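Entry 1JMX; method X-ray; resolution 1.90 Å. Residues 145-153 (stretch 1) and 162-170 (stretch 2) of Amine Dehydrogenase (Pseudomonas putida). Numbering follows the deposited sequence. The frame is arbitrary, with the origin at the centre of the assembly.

Stretch 1 (145-153) PMPRQVYLM
Stretch 2 (162-170) YVAGPDIYK

A short antiparallel backbone pairing, fixed by two hydrogen bonds at Ala 164 and flanked by apolar side chains, joins an irregular segment to a β-hairpin. The hairpin is stretch 2: strands 162-164 and 168-170 are tied by Val 163 N to Tyr 169 O and Tyr 169 N to Val 163 O, both 2.8 Å, and Gly 165 N reaches Asp 167 O at 3.0 Å across the turn, where Pro 166 adopts phi/psi -52/-35.

Stretch 1 runs antiparallel to the first strand. CA-CA distances set the register: Val 150 to Gly 165, 4.0 Å; Met 153 to Val 163, 4.6 Å, a non-hydrogen-bonded bridge pair. Tyr 151 N donates to Ala 164 O (2.8 Å, 166°) and Ala 164 N to Leu 152 O (2.8 Å, 159°), so Ala 164 uses both its backbone polar groups on stretch 1. Tyr 151, at -128/-115, departs from strand geometry between these bonds. CA-H...O contacts extend the pairing: Met 153 CA to Tyr 162 O, 3.2 Å, and Gly 165 CA to Gln 149 O, 3.4 Å, the latter from a Gln 149 at 60/35.

Tyr 151 (chi1 52°, p; chi2 109°) lays its ring over Ala 164; the CB of Ala 164 sits 3.8 Å from the centroid of the Tyr 151 ring, 16° off its normal, a CH-pi contact. A water bridges Tyr 151 OH (2.7 Å) and Gly 165 O (2.6 Å), donating to the carbonyl.

Val 163 (t) gathers apolar neighbours: its CG1 lies 3.4 Å from Val 150 CG1 (chi1 t) and 3.7 Å from Met 146 CE (mmm), while its CG2 is 4.0 Å from Met 153 SD (mtm). Pro 147 CG approaches Tyr 169 CE1 (chi1 m) at 3.7 Å. At Gly 165 (-146/-150), a CB would clash with Pro 166 CD at 2.7 Å.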

# COMPACT_ATOMS: atom_id res chain seq x y z
N PRO B 145 4.23 24.48 -24.18
CA PRO B 145 4.68 24.01 -22.87
C PRO B 145 3.52 24.09 -21.87
O PRO B 145 2.68 24.99 -21.94
CB PRO B 145 5.79 25.00 -22.52
CG PRO B 145 5.36 26.25 -23.21
CD PRO B 145 4.87 25.75 -24.54
N MET B 146 3.47 23.12 -20.96
CA MET B 146 2.42 23.07 -19.95
C MET B 146 3.00 22.91 -18.55
O MET B 146 4.11 22.40 -18.38
CB MET B 146 1.48 21.89 -20.22
CG MET B 146 0.59 22.04 -21.43
SD MET B 146 -0.57 23.38 -21.22
CE MET B 146 -1.81 22.62 -20.14
N PRO B 147 2.29 23.43 -17.54
CA PRO B 147 2.81 23.28 -16.18
C PRO B 147 2.54 21.84 -15.71
O PRO B 147 1.80 21.10 -16.36
CB PRO B 147 2.00 24.31 -15.38
CG PRO B 147 0.73 24.46 -16.16
CD PRO B 147 1.20 24.42 -17.59
N ARG B 148 3.21 21.43 -14.64
CA ARG B 148 3.03 20.08 -14.09
C ARG B 148 1.71 19.95 -13.36
O ARG B 148 1.08 20.96 -13.03
CB ARG B 148 4.13 19.74 -13.10
CG ARG B 148 5.47 19.56 -13.72
CD ARG B 148 6.20 18.42 -13.07
NE ARG B 148 7.06 17.83 -14.07
CZ ARG B 148 6.80 16.71 -14.73
NH1 ARG B 148 5.72 16.00 -14.48
NH2 ARG B 148 7.57 16.38 -15.74
N GLN B 149 1.33 18.71 -13.09
CA GLN B 149 0.12 18.35 -12.36
C GLN B 149 -1.19 18.81 -13.00
O GLN B 149 -2.16 19.12 -12.30
CB GLN B 149 0.24 18.80 -10.91
CG GLN B 149 1.42 18.14 -10.18
CD GLN B 149 1.81 18.85 -8.89
OE1 GLN B 149 1.92 20.07 -8.84
NE2 GLN B 149 2.06 18.07 -7.84
N VAL B 150 -1.22 18.81 -14.33
CA VAL B 150 -2.40 19.19 -15.08
C VAL B 150 -3.23 17.93 -15.34
O VAL B 150 -2.68 16.88 -15.66
CB VAL B 150 -2.03 19.89 -16.42
CG1 VAL B 150 -3.19 19.88 -17.40
CG2 VAL B 150 -1.58 21.33 -16.16
N TYR B 151 -4.54 18.03 -15.14
CA TYR B 151 -5.45 16.92 -15.38
C TYR B 151 -6.61 17.36 -16.28
O TYR B 151 -6.36 17.74 -17.42
CB TYR B 151 -5.89 16.25 -14.07
CG TYR B 151 -6.45 17.16 -12.99
CD1 TYR B 151 -7.81 17.14 -12.68
CD2 TYR B 151 -5.63 18.03 -12.27
CE1 TYR B 151 -8.35 17.96 -11.70
CE2 TYR B 151 -6.16 18.87 -11.29
CZ TYR B 151 -7.52 18.83 -11.01
OH TYR B 151 -8.08 19.67 -10.08
N LEU B 152 -7.85 17.36 -15.80
CA LEU B 152 -9.01 17.76 -16.60
C LEU B 152 -8.94 19.09 -17.36
O LEU B 152 -8.43 20.09 -16.86
CB LEU B 152 -10.28 17.75 -15.74
CG LEU B 152 -10.66 16.41 -15.12
CD1 LEU B 152 -11.98 16.57 -14.40
CD2 LEU B 152 -10.76 15.36 -16.19
N MET B 153 -9.48 19.08 -18.58
CA MET B 153 -9.52 20.24 -19.46
C MET B 153 -10.85 20.26 -20.20
O MET B 153 -11.38 19.21 -20.55
CB MET B 153 -8.40 20.17 -20.51
CG MET B 153 -6.98 20.13 -19.96
SD MET B 153 -5.74 20.28 -21.26
CE MET B 153 -6.31 19.07 -22.42
N TYR B 162 -9.97 25.71 -20.68
CA TYR B 162 -9.86 25.76 -19.23
C TYR B 162 -9.12 24.52 -18.78
O TYR B 162 -9.52 23.40 -19.07
CB TYR B 162 -11.24 25.89 -18.59
CG TYR B 162 -11.76 27.29 -18.75
CD1 TYR B 162 -12.66 27.62 -19.77
CD2 TYR B 162 -11.30 28.32 -17.92
CE1 TYR B 162 -13.07 28.93 -19.97
CE2 TYR B 162 -11.70 29.63 -18.11
CZ TYR B 162 -12.58 29.93 -19.14
OH TYR B 162 -12.99 31.23 -19.32
N VAL B 163 -7.98 24.76 -18.16
CA VAL B 163 -7.08 23.71 -17.71
C VAL B 163 -6.99 23.58 -16.20
O VAL B 163 -6.61 24.52 -15.51
CB VAL B 163 -5.65 23.97 -18.26
CG1 VAL B 163 -4.69 22.92 -17.78
CG2 VAL B 163 -5.68 24.03 -19.79
N ALA B 164 -7.31 22.40 -15.69
CA ALA B 164 -7.23 22.13 -14.27
C ALA B 164 -5.82 21.67 -13.93
O ALA B 164 -5.33 20.68 -14.47
CB ALA B 164 -8.25 21.07 -13.87
N GLY B 165 -5.14 22.46 -13.11
CA GLY B 165 -3.78 22.13 -12.68
C GLY B 165 -3.67 22.63 -11.26
O GLY B 165 -4.67 22.62 -10.55
N PRO B 166 -2.48 23.04 -10.79
CA PRO B 166 -2.36 23.55 -9.41
C PRO B 166 -3.42 24.64 -9.23
O PRO B 166 -4.00 24.78 -8.16
CB PRO B 166 -0.94 24.12 -9.38
CG PRO B 166 -0.20 23.15 -10.27
CD PRO B 166 -1.16 22.97 -11.44
N ASP B 167 -3.65 25.39 -10.31
CA ASP B 167 -4.67 26.43 -10.39
C ASP B 167 -5.42 26.14 -11.69
O ASP B 167 -4.96 25.35 -12.51
CB ASP B 167 -4.04 27.83 -10.50
CG ASP B 167 -3.39 28.30 -9.21
OD1 ASP B 167 -3.93 28.05 -8.10
OD2 ASP B 167 -2.33 28.95 -9.30
N ILE B 168 -6.61 26.70 -11.84
CA ILE B 168 -7.37 26.51 -13.07
C ILE B 168 -6.87 27.62 -13.99
O ILE B 168 -6.80 28.79 -13.58
CB ILE B 168 -8.90 26.64 -12.86
CG1 ILE B 168 -9.36 25.69 -11.76
CG2 ILE B 168 -9.65 26.35 -14.17
CD1 ILE B 168 -9.05 24.25 -12.02
N TYR B 169 -6.47 27.25 -15.20
CA TYR B 169 -5.96 28.19 -16.18
C TYR B 169 -6.91 28.36 -17.36
O TYR B 169 -7.73 27.50 -17.64
CB TYR B 169 -4.62 27.72 -16.72
CG TYR B 169 -3.64 27.31 -15.66
CD1 TYR B 169 -3.29 25.97 -15.50
CD2 TYR B 169 -3.04 28.25 -14.83
CE1 TYR B 169 -2.38 25.58 -14.55
CE2 TYR B 169 -2.12 27.87 -13.87
CZ TYR B 169 -1.80 26.54 -13.74
OH TYR B 169 -0.87 26.15 -12.81
N LYS B 170 -6.78 29.51 -18.02
CA LYS B 170 -7.56 29.83 -19.20
C LYS B 170 -6.48 29.92 -20.25
O LYS B 170 -5.60 30.78 -20.18
CB LYS B 170 -8.27 31.16 -19.01
CG LYS B 170 -9.16 31.54 -20.17
CD LYS B 170 -9.78 32.90 -19.92
CE LYS B 170 -10.56 33.37 -21.12
NZ LYS B 170 -11.62 32.39 -21.46
O HOH W 1 -6.23 21.32 -8.94